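Local coordinates for protein transcriptional regulator, MerR family (PDB 3GP4) that probably binds promoter DNA as a dimer through a MerR-type helix-turn-helix domain and so regulates transcription, at residues V14-D17 against T18-Y22; L50-R53 against Q54-A58; F109-D112 against N113-H117; H117-P120 against A121-L125. All coordinates share one frame; numbering follows the deposited sequence. Where two conformers were deposited one is given.

Interaction 1: residues V14-D17 against T18-Y22; sequences VSAD and TIRYY
Thr18 OG1 is gripped by two partners: Ser15 OG lies 2.8 Å from it, with either hydroxyl able to be the donor, and an ordered water lies 3.1 Å from the same OG1. That water also accepts from Ser15 N (3.0 Å), so a closed ring of hydroxyls, water and backbone N-H links the N-cap residue, Ser15, to the first turn of the helix. The Thr18 hydroxyl reaches back to Ser15 because OG1 is turned beside its own backbone N (chi1 -61°). The same torsion sets the other branch, Thr18 CG2, against Val14, whose CG1 meets it at 3.6 Å with the two side chains crossing at about a right angle. Val14 CG1 goes on to touch Ile19 CG1 at 3.9 Å, a hydrophobic staple across the cap (N' to N4). On the solvent side Arg20 runs out extended and its NH1 approaches Asp17 OD1 at 2.8 Å. The N-H points badly for it (123°) and the carboxylate and guanidinium planes are nearly perpendicular, so this salt bridge is weak as a hydrogen bond. Helix 16-25 is the second helix of the helix-turn-helix, the one that in MerR relatives enters the DNA groove. Tyr22 of this helix rests on Thr52 of helix 43-57, and Val14, just before the helix, on Ile49, while Ala16 and Ile19 lean on helix 5-12.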
loop_
_atom_site.group_PDB
_atom_site.type_symbol
_atom_site.label_atom_id
_atom_site.label_comp_id
_atom_site.label_asym_id
_atom_site.label_seq_id
_atom_site.Cartn_x
_atom_site.Cartn_y
_atom_site.Cartn_z
ATOM N N VAL A 14 -2.113 0.121 -19.474
ATOM C CA VAL A 14 -1.035 -0.790 -19.127
ATOM C C VAL A 14 -0.045 -0.823 -20.296
ATOM O O VAL A 14 -0.480 -0.921 -21.449
ATOM C CB VAL A 14 -1.636 -2.224 -18.889
ATOM C CG1 VAL A 14 -0.553 -3.239 -18.677
ATOM C CG2 VAL A 14 -2.567 -2.202 -17.709
ATOM N N SER A 15 1.263 -0.736 -20.017
ATOM C CA SER A 15 2.314 -0.790 -21.068
ATOM C C SER A 15 2.224 -2.067 -21.922
ATOM O O SER A 15 1.812 -3.123 -21.421
ATOM C CB SER A 15 3.730 -0.663 -20.473
ATOM O OG SER A 15 4.331 -1.929 -20.229
ATOM N N ALA A 16 2.592 -1.965 -23.199
ATOM C CA ALA A 16 2.594 -3.152 -24.073
ATOM C C ALA A 16 3.526 -4.244 -23.542
ATOM O O ALA A 16 3.143 -5.415 -23.515
ATOM C CB ALA A 16 2.924 -2.791 -25.524
ATOM N N ASP A 17 4.737 -3.902 -23.097
ATOM C CA ASP A 17 5.561 -4.961 -22.486
ATOM C C ASP A 17 4.956 -5.585 -21.217
ATOM O O ASP A 17 5.200 -6.768 -20.945
ATOM C CB ASP A 17 7.004 -4.541 -22.242
ATOM C CG ASP A 17 7.862 -4.611 -23.514
ATOM O OD1 ASP A 17 7.342 -4.990 -24.605
ATOM O OD2 ASP A 17 9.046 -4.246 -23.429
ATOM N N THR A 18 4.171 -4.820 -20.462
ATOM C CA THR A 18 3.486 -5.393 -19.271
ATOM C C THR A 18 2.394 -6.371 -19.712
ATOM O O THR A 18 2.182 -7.438 -19.083
ATOM C CB THR A 18 2.895 -4.306 -18.379
ATOM O OG1 THR A 18 3.967 -3.471 -17.922
ATOM C CG2 THR A 18 2.172 -4.921 -17.141
ATOM N N ILE A 19 1.700 -6.005 -20.786
ATOM C CA ILE A 19 0.717 -6.919 -21.363
ATOM C C ILE A 19 1.387 -8.235 -21.814
ATOM O O ILE A 19 0.891 -9.330 -21.477
ATOM C CB ILE A 19 -0.080 -6.274 -22.533
ATOM C CG1 ILE A 19 -0.999 -5.163 -21.992
ATOM C CG2 ILE A 19 -0.865 -7.376 -23.282
ATOM C CD1 ILE A 19 -1.713 -4.304 -23.037
ATOM N N ARG A 20 2.492 -8.147 -22.557
ATOM C CA ARG A 20 3.195 -9.347 -23.033
ATOM C C ARG A 20 3.624 -10.222 -21.846
ATOM O O ARG A 20 3.525 -11.455 -21.910
ATOM C CB ARG A 20 4.448 -9.007 -23.859
ATOM C CG ARG A 20 4.220 -8.352 -25.235
ATOM C CD ARG A 20 5.539 -7.806 -25.799
ATOM N NE ARG A 20 5.333 -7.287 -27.147
ATOM C CZ ARG A 20 5.181 -5.999 -27.459
ATOM N NH1 ARG A 20 5.268 -5.058 -26.528
ATOM N NH2 ARG A 20 4.961 -5.653 -28.723
ATOM N N TYR A 21 4.128 -9.565 -20.796
ATOM C CA TYR A 21 4.535 -10.271 -19.570
ATOM C C TYR A 21 3.344 -10.992 -18.878
ATOM O O TYR A 21 3.465 -12.137 -18.488
ATOM C CB TYR A 21 5.225 -9.275 -18.617
ATOM C CG TYR A 21 5.445 -9.804 -17.205
ATOM C CD1 TYR A 21 6.438 -10.735 -16.937
ATOM C CD2 TYR A 21 4.660 -9.339 -16.144
ATOM C CE1 TYR A 21 6.637 -11.220 -15.639
ATOM C CE2 TYR A 21 4.853 -9.809 -14.850
ATOM C CZ TYR A 21 5.839 -10.738 -14.613
ATOM O OH TYR A 21 6.014 -11.180 -13.337
ATOM N N TYR A 22 2.214 -10.305 -18.727
ATOM C CA TYR A 22 0.978 -10.911 -18.184
ATOM C C TYR A 22 0.602 -12.174 -18.970
ATOM O O TYR A 22 0.239 -13.186 -18.378
ATOM C CB TYR A 22 -0.217 -9.964 -18.291
ATOM C CG TYR A 22 -0.293 -8.796 -17.334
ATOM C CD1 TYR A 22 0.610 -8.656 -16.265
ATOM C CD2 TYR A 22 -1.301 -7.840 -17.483
ATOM C CE1 TYR A 22 0.504 -7.568 -15.390
ATOM C CE2 TYR A 22 -1.409 -6.751 -16.625
ATOM C CZ TYR A 22 -0.499 -6.625 -15.589
ATOM O OH TYR A 22 -0.625 -5.550 -14.767
HETATM O O HOH W 1 2.694 -0.675 -17.387
#

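Interaction 2: residues L50-R53 against Q54-A58; sequences LFTR and QMRRA
Thr52 O accepts from Arg56 N at 2.8 Å and Phe51 O from Met55 N at 2.9 Å, regular i to i+4 bonds in the last turns of helix 43-57, part of the MerR-type DNA-binding domain. Beside the second of them sits a Met-aromatic pair. Met55 CG, set beside its own backbone N (chi1 -69°), lies over one face of the Phe51 ring, 3.8 Å from the centroid and 16° off the normal: a CH-pi contact. The bend at chi2 then folds the thioether back over the same ring, the sulfur standing obliquely to it and Met55 CE closing on Phe51 CE1 at 3.7 Å. Arg106 of the second subunit packs on Met55, so this pair lies close to the dimer interface.

Farther round the helix, Thr52 turns its hydroxyl to the carbonyl of Trp48, and its methyl CG2 touches Arg56 CG at 4.2 Å. Arg56 leads toward helix 62-74, its NH1 bonding the carbonyl of Leu60 in the loop before it. Arg53 folds forward at chi2 to put its guanidinium over the next turn: Arg57 CB lies over one face, and Arg56 CB meets the edge in plane, 3.9 Å from Arg53 NH1.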
loop_
_atom_site.group_PDB
_atom_site.type_symbol
_atom_site.label_atom_id
_atom_site.label_comp_id
_atom_site.label_asym_id
_atom_site.label_seq_id
_atom_site.Cartn_x
_atom_site.Cartn_y
_atom_site.Cartn_z
ATOM N N LEU A 50 -7.186 -5.326 -17.230
ATOM C CA LEU A 50 -7.664 -4.314 -16.279
ATOM C C LEU A 50 -7.807 -4.877 -14.854
ATOM O O LEU A 50 -7.342 -4.266 -13.876
ATOM C CB LEU A 50 -8.978 -3.736 -16.804
ATOM C CG LEU A 50 -8.844 -2.804 -18.022
ATOM C CD1 LEU A 50 -10.258 -2.456 -18.536
ATOM C CD2 LEU A 50 -8.103 -1.525 -17.657
ATOM N N PHE A 51 -8.438 -6.038 -14.727
ATOM C CA PHE A 51 -8.495 -6.748 -13.439
ATOM C C PHE A 51 -7.098 -7.033 -12.866
ATOM O O PHE A 51 -6.869 -6.808 -11.645
ATOM C CB PHE A 51 -9.327 -8.024 -13.583
ATOM C CG PHE A 51 -9.493 -8.821 -12.311
ATOM C CD1 PHE A 51 -10.364 -8.402 -11.306
ATOM C CD2 PHE A 51 -8.806 -10.005 -12.154
ATOM C CE1 PHE A 51 -10.523 -9.175 -10.147
ATOM C CE2 PHE A 51 -8.966 -10.790 -10.984
ATOM C CZ PHE A 51 -9.817 -10.374 -10.005
ATOM N N THR A 52 -6.175 -7.506 -13.722
ATOM C CA THR A 52 -4.814 -7.865 -13.292
ATOM C C THR A 52 -4.085 -6.652 -12.758
ATOM O O THR A 52 -3.568 -6.677 -11.614
ATOM C CB THR A 52 -3.986 -8.494 -14.442
ATOM O OG1 THR A 52 -4.622 -9.698 -14.850
ATOM C CG2 THR A 52 -2.534 -8.842 -13.986
ATOM N N ARG A 53 -4.091 -5.587 -13.559
ATOM C CA ARG A 53 -3.490 -4.319 -13.175
ATOM C C ARG A 53 -4.022 -3.851 -11.805
ATOM O O ARG A 53 -3.227 -3.546 -10.909
ATOM C CB ARG A 53 -3.702 -3.239 -14.241
ATOM C CG ARG A 53 -2.919 -1.929 -13.950
ATOM C CD ARG A 53 -1.406 -2.235 -13.868
ATOM N NE ARG A 53 -0.633 -1.242 -13.106
ATOM C CZ ARG A 53 0.024 -1.510 -11.979
ATOM N NH1 ARG A 53 0.017 -2.744 -11.470
ATOM N NH2 ARG A 53 0.696 -0.543 -11.359
ATOM N N GLN A 54 -5.338 -3.858 -11.635
ATOM C CA GLN A 54 -5.964 -3.314 -10.405
ATOM C C GLN A 54 -5.606 -4.160 -9.211
ATOM O O GLN A 54 -5.240 -3.635 -8.120
ATOM C CB GLN A 54 -7.473 -3.180 -10.573
ATOM C CG GLN A 54 -8.210 -2.577 -9.343
ATOM C CD GLN A 54 -9.749 -2.595 -9.417
ATOM O OE1 GLN A 54 -10.359 -3.395 -10.145
ATOM N NE2 GLN A 54 -10.384 -1.710 -8.635
ATOM N N MET A 55 -5.682 -5.483 -9.400
ATOM C CA MET A 55 -5.319 -6.416 -8.336
ATOM C C MET A 55 -3.849 -6.376 -7.953
ATOM O O MET A 55 -3.535 -6.384 -6.771
ATOM C CB MET A 55 -5.770 -7.858 -8.643
ATOM C CG MET A 55 -7.313 -8.027 -8.591
ATOM S SD MET A 55 -8.199 -7.419 -7.110
ATOM C CE MET A 55 -9.426 -6.421 -7.884
ATOM N N ARG A 56 -2.954 -6.311 -8.937
ATOM C CA ARG A 56 -1.530 -6.220 -8.640
ATOM C C ARG A 56 -1.192 -4.940 -7.875
ATOM O O ARG A 56 -0.353 -4.967 -6.971
ATOM C CB ARG A 56 -0.695 -6.304 -9.926
ATOM C CG ARG A 56 -0.595 -7.738 -10.458
ATOM C CD ARG A 56 0.185 -8.663 -9.533
ATOM N NE ARG A 56 1.582 -8.234 -9.433
ATOM C CZ ARG A 56 2.269 -8.085 -8.303
ATOM N NH1 ARG A 56 1.729 -8.339 -7.120
ATOM N NH2 ARG A 56 3.526 -7.676 -8.370
ATOM N N ARG A 57 -1.808 -3.837 -8.297
ATOM C CA ARG A 57 -1.621 -2.529 -7.677
ATOM C C ARG A 57 -2.086 -2.590 -6.227
ATOM O O ARG A 57 -1.467 -1.990 -5.367
ATOM C CB ARG A 57 -2.388 -1.483 -8.476
ATOM C CG ARG A 57 -2.321 -0.054 -8.009
ATOM C CD ARG A 57 -2.653 0.826 -9.224
ATOM N NE ARG A 57 -2.560 2.241 -8.902
ATOM C CZ ARG A 57 -3.521 3.147 -9.102
ATOM N NH1 ARG A 57 -4.680 2.814 -9.674
ATOM N NH2 ARG A 57 -3.305 4.406 -8.735
ATOM N N ALA A 58 -3.143 -3.361 -5.947
ATOM C CA ALA A 58 -3.602 -3.599 -4.562
ATOM C C ALA A 58 -2.808 -4.641 -3.754
ATOM O O ALA A 58 -3.170 -4.927 -2.606
ATOM C CB ALA A 58 -5.089 -3.944 -4.541
#

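Interaction 3: residues F109-D112 against N113-H117; sequences FKID and NYDTH. With MED (D-methionine), chain F.
Tyr114 starts with CB against the carbonyl oxygen of Ile111, 3.6 Å away, and then swings its ring back along the helix, CG beside its own backbone N (chi1 -79°). That brings CD1 to within 3.1 Å of Lys110 O, the same oxygen that accepts the backbone bond from Tyr114 N, and holds the CA of Ile111 at the ring edge. Farther out the ring reaches the bound D-methionine: CZ is 3.7 Å from the ligand's O. At the tip, OH bonds to Tyr68 and Arg82 of the second subunit, so the phenol is firmly tied across the dimer. Lys110 lines the same pocket, a turn at chi3 (93°) bringing its CE against the ligand's CB in a tight and somewhat doubtful approach.

On another face of the helix Thr116 OG1 donates to Asp112 OD1 at 2.9 Å, approaching from above the carboxylate plane, 61° out of it. Thr116 N completes the pairing by bonding Asp112 O.

This section of the long helix 79-130 belongs to the dimer interface. Ile111 and Asp115 pack on Leu86 and Ala83, in the second subunit's own helix 79-130, and Lys110 lies on Phe51, in its helix 43-57, placing D-methionine where the two chains meet.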
loop_
_atom_site.group_PDB
_atom_site.type_symbol
_atom_site.label_atom_id
_atom_site.label_comp_id
_atom_site.label_asym_id
_atom_site.label_seq_id
_atom_site.Cartn_x
_atom_site.Cartn_y
_atom_site.Cartn_z
ATOM N N PHE A 109 -3.882 12.183 14.180
ATOM C CA PHE A 109 -3.659 12.484 15.589
ATOM C C PHE A 109 -2.526 13.476 15.731
ATOM O O PHE A 109 -2.642 14.534 16.410
ATOM C CB PHE A 109 -3.303 11.213 16.346
ATOM C CG PHE A 109 -3.084 11.430 17.826
ATOM C CD1 PHE A 109 -4.167 11.689 18.671
ATOM C CD2 PHE A 109 -1.802 11.399 18.367
ATOM C CE1 PHE A 109 -3.975 11.895 20.047
ATOM C CE2 PHE A 109 -1.596 11.613 19.757
ATOM C CZ PHE A 109 -2.686 11.857 20.585
ATOM N N LYS A 110 -1.423 13.136 15.102
ATOM C CA LYS A 110 -0.244 14.016 15.133
ATOM C C LYS A 110 -0.525 15.384 14.502
ATOM O O LYS A 110 -0.122 16.438 15.056
ATOM C CB LYS A 110 0.942 13.295 14.502
ATOM C CG LYS A 110 1.555 12.374 15.517
ATOM C CD LYS A 110 2.280 11.209 14.865
ATOM C CE LYS A 110 3.711 11.548 14.695
ATOM N NZ LYS A 110 3.860 12.514 13.600
ATOM N N ILE A 111 -1.275 15.401 13.398
ATOM C CA ILE A 111 -1.670 16.646 12.750
ATOM C C ILE A 111 -2.621 17.486 13.605
ATOM O O ILE A 111 -2.505 18.728 13.641
ATOM C CB ILE A 111 -2.290 16.401 11.350
ATOM C CG1 ILE A 111 -1.213 15.914 10.377
ATOM C CG2 ILE A 111 -2.930 17.695 10.805
ATOM C CD1 ILE A 111 -1.811 15.145 9.132
ATOM N N ASP A 112 -3.558 16.832 14.285
ATOM C CA ASP A 112 -4.454 17.555 15.221
ATOM C C ASP A 112 -3.679 18.165 16.373
ATOM O O ASP A 112 -3.993 19.270 16.807
ATOM C CB ASP A 112 -5.586 16.664 15.764
ATOM C CG ASP A 112 -6.359 17.329 16.938
ATOM O OD1 ASP A 112 -7.365 18.004 16.654
ATOM O OD2 ASP A 112 -5.953 17.179 18.129
ATOM N N ASN A 113 -2.697 17.431 16.901
ATOM C CA ASN A 113 -1.815 18.018 17.900
ATOM C C ASN A 113 -1.111 19.298 17.407
ATOM O O ASN A 113 -1.122 20.314 18.124
ATOM C CB ASN A 113 -0.816 17.017 18.455
ATOM C CG ASN A 113 -0.057 17.575 19.628
ATOM O OD1 ASN A 113 -0.657 18.145 20.554
ATOM N ND2 ASN A 113 1.269 17.467 19.585
ATOM N N TYR A 114 -0.556 19.284 16.189
ATOM C CA TYR A 114 0.056 20.496 15.614
ATOM C C TYR A 114 -0.933 21.660 15.472
ATOM O O TYR A 114 -0.670 22.759 15.970
ATOM C CB TYR A 114 0.698 20.233 14.248
ATOM C CG TYR A 114 2.059 19.569 14.278
ATOM C CD1 TYR A 114 2.200 18.223 13.977
ATOM C CD2 TYR A 114 3.223 20.298 14.597
ATOM C CE1 TYR A 114 3.462 17.601 14.011
ATOM C CE2 TYR A 114 4.481 19.681 14.637
ATOM C CZ TYR A 114 4.592 18.333 14.334
ATOM O OH TYR A 114 5.816 17.728 14.374
ATOM N N ASP A 115 -2.060 21.416 14.795
ATOM C CA ASP A 115 -3.032 22.469 14.485
ATOM C C ASP A 115 -3.827 22.941 15.707
ATOM O O ASP A 115 -4.285 24.086 15.722
ATOM C CB ASP A 115 -4.055 21.997 13.441
ATOM C CG ASP A 115 -3.486 21.897 12.031
ATOM O OD1 ASP A 115 -2.378 22.382 11.743
ATOM O OD2 ASP A 115 -4.180 21.326 11.184
ATOM N N THR A 116 -4.023 22.069 16.692
ATOM C CA THR A 116 -4.910 22.370 17.843
ATOM C C THR A 116 -4.147 22.919 19.045
ATOM O O THR A 116 -4.699 23.673 19.840
ATOM C CB THR A 116 -5.708 21.125 18.348
ATOM O OG1 THR A 116 -6.706 20.777 17.384
ATOM C CG2 THR A 116 -6.425 21.443 19.659
ATOM N N HIS A 117 -2.895 22.507 19.180
ATOM C CA HIS A 117 -2.171 22.691 20.420
ATOM C C HIS A 117 -0.900 23.450 20.160
ATOM O O HIS A 117 -0.784 24.590 20.570
ATOM C CB HIS A 117 -1.902 21.355 21.124
ATOM C CG HIS A 117 -3.150 20.658 21.589
ATOM N ND1 HIS A 117 -3.842 21.040 22.717
ATOM C CD2 HIS A 117 -3.836 19.617 21.062
ATOM C CE1 HIS A 117 -4.904 20.266 22.863
ATOM N NE2 HIS A 117 -4.922 19.393 21.870
HETATM N N MED F . 7.010 15.186 16.413
HETATM C CA MED F . 6.039 14.434 17.192
HETATM C C MED F . 4.763 15.240 17.392
HETATM O O MED F . 4.876 16.486 17.529
HETATM C CB MED F . 5.860 13.057 16.545
HETATM C CG MED F . 6.381 11.962 17.488
HETATM S SD MED F . 6.946 10.548 16.584
HETATM C CE MED F . 8.003 9.591 17.619
HETATM O OXT MED F . 3.641 14.672 17.449
#

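Interaction 4: residues H117-P120 against A121-L125; sequences HLIP and AQEEL
Ile119 lays its CG2 methyl against the flat end of Glu123, 3.9 Å from CD, the two side chains crossing at a slant one helical turn apart. Glu123 gets there by setting CG beside its backbone N (chi1 -76°) and then running extended, which leads its aliphatic part past Ile119 O. On the next strip of the helix Glu124 does much the same over Pro120: CG is set beside the backbone N, and the extended chain then runs back past Pro120 O, its OE2 ending 4.2 Å from Pro120 CB.

Under these side chains the backbone keeps its bonds. Glu123 N reaches Ile119 O at 2.8 Å, and Glu124 N reaches Pro120 O at 2.8 Å with a nearly straight N-H (170°). Ala121 N bonds His117 O, and the Ala121 methyl lies close to the same oxygen, CB 3.1 Å from His117 O.

Pro120 has no N-H to give to the turn before it, and the helix is kinked there. Just upstream the helix widens into a pi-type turn, with Leu118 N 3.1 Å from Asn113 O, and such a turn makes room for the ring that follows. Leu118 faces the bound D-methionine and packs on Leu79 of the second subunit, where Ile119 lies on Glu80 of that chain.

The glutamates offer their methylenes and carboxylate ends to apolar or carbonyl partners, and no salt bridge forms between these two segments; cohesion rests on backbone hydrogen bonds and van der Waals packing, as suits a largely solvent-facing turn with one side on the dimer interface.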
loop_
_atom_site.group_PDB
_atom_site.type_symbol
_atom_site.label_atom_id
_atom_site.label_comp_id
_atom_site.label_asym_id
_atom_site.label_seq_id
_atom_site.Cartn_x
_atom_site.Cartn_y
_atom_site.Cartn_z
ATOM N N HIS A 117 -2.895 22.507 19.180
ATOM C CA HIS A 117 -2.171 22.691 20.420
ATOM C C HIS A 117 -0.900 23.450 20.160
ATOM O O HIS A 117 -0.784 24.590 20.570
ATOM C CB HIS A 117 -1.902 21.355 21.124
ATOM C CG HIS A 117 -3.150 20.658 21.589
ATOM N ND1 HIS A 117 -3.842 21.040 22.717
ATOM C CD2 HIS A 117 -3.836 19.617 21.062
ATOM C CE1 HIS A 117 -4.904 20.266 22.863
ATOM N NE2 HIS A 117 -4.922 19.393 21.870
ATOM N N LEU A 118 0.016 22.835 19.420
ATOM C CA LEU A 118 1.371 23.357 19.252
ATOM C C LEU A 118 1.495 24.680 18.469
ATOM O O LEU A 118 2.183 25.607 18.932
ATOM C CB LEU A 118 2.295 22.267 18.667
ATOM C CG LEU A 118 2.403 20.876 19.337
ATOM C CD1 LEU A 118 3.421 19.980 18.622
ATOM C CD2 LEU A 118 2.708 20.883 20.851
ATOM N N ILE A 119 0.836 24.792 17.317
ATOM C CA ILE A 119 0.877 26.013 16.528
ATOM C C ILE A 119 0.100 27.173 17.199
ATOM O O ILE A 119 0.671 28.267 17.373
ATOM C CB ILE A 119 0.479 25.783 15.016
ATOM C CG1 ILE A 119 1.519 24.898 14.314
ATOM C CG2 ILE A 119 0.363 27.090 14.279
ATOM C CD1 ILE A 119 0.992 24.243 13.029
ATOM N N PRO A 120 -1.170 26.948 17.611
ATOM C CA PRO A 120 -1.817 28.088 18.292
ATOM C C PRO A 120 -1.070 28.509 19.565
ATOM O O PRO A 120 -1.018 29.711 19.877
ATOM C CB PRO A 120 -3.226 27.551 18.626
ATOM C CG PRO A 120 -3.403 26.404 17.693
ATOM C CD PRO A 120 -2.059 25.776 17.614
ATOM N N ALA A 121 -0.476 27.551 20.282
ATOM C CA ALA A 121 0.385 27.898 21.414
ATOM C C ALA A 121 1.521 28.862 20.995
ATOM O O ALA A 121 1.768 29.872 21.657
ATOM C CB ALA A 121 0.950 26.645 22.082
ATOM N N GLN A 122 2.215 28.537 19.911
ATOM C CA GLN A 122 3.262 29.421 19.381
ATOM C C GLN A 122 2.698 30.795 19.001
ATOM O O GLN A 122 3.282 31.829 19.321
ATOM C CB GLN A 122 3.925 28.769 18.159
ATOM C CG GLN A 122 5.167 29.474 17.692
ATOM C CD GLN A 122 6.403 28.937 18.366
ATOM O OE1 GLN A 122 6.545 29.006 19.585
ATOM N NE2 GLN A 122 7.307 28.379 17.569
ATOM N N GLU A 123 1.549 30.794 18.332
ATOM C CA GLU A 123 0.874 32.036 17.918
ATOM C C GLU A 123 0.459 32.942 19.095
ATOM O O GLU A 123 0.681 34.152 19.073
ATOM C CB GLU A 123 -0.331 31.688 17.022
ATOM C CG GLU A 123 0.146 31.302 15.612
ATOM C CD GLU A 123 -0.951 30.751 14.725
ATOM O OE1 GLU A 123 -1.994 30.308 15.252
ATOM O OE2 GLU A 123 -0.759 30.747 13.487
ATOM N N GLU A 124 -0.115 32.333 20.119
ATOM C CA GLU A 124 -0.454 33.030 21.371
ATOM C C GLU A 124 0.763 33.714 22.046
ATOM O O GLU A 124 0.678 34.873 22.469
ATOM C CB GLU A 124 -1.204 32.067 22.295
ATOM C CG GLU A 124 -2.490 31.569 21.590
ATOM C CD GLU A 124 -3.170 30.364 22.214
ATOM O OE1 GLU A 124 -2.602 29.684 23.090
ATOM O OE2 GLU A 124 -4.312 30.095 21.799
ATOM N N LEU A 125 1.898 33.020 22.100
ATOM C CA LEU A 125 3.130 33.600 22.624
ATOM C C LEU A 125 3.610 34.803 21.792
ATOM O O LEU A 125 4.033 35.813 22.368
ATOM C CB LEU A 125 4.243 32.554 22.760
ATOM C CG LEU A 125 5.494 32.955 23.575
ATOM C CD1 LEU A 125 5.119 33.560 24.933
ATOM C CD2 LEU A 125 6.490 31.805 23.763
#

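Overall arrangement
The four contacts follow one another along the chain and fall into two groups. Interactions 1 and 2 lie in the family's DNA-binding region on consecutive helices, 16-25 and 43-57. Their centres are 13 Å apart and they touch directly, with Tyr22 CZ 3.4 Å from Thr52 CG2. Interactions 3 and 4 are neighbours on the long C-terminal helix; their centres are 11 Å apart and they share His117. The centres of interactions 1 and 3 are about 45 Å apart, on opposite sides of the chain's centre. Interactions 2, 3 and 4 all touch the second subunit, consistent with a dimer in which the long helix carries the D-methionine site and links it to the partner's DNA-binding half.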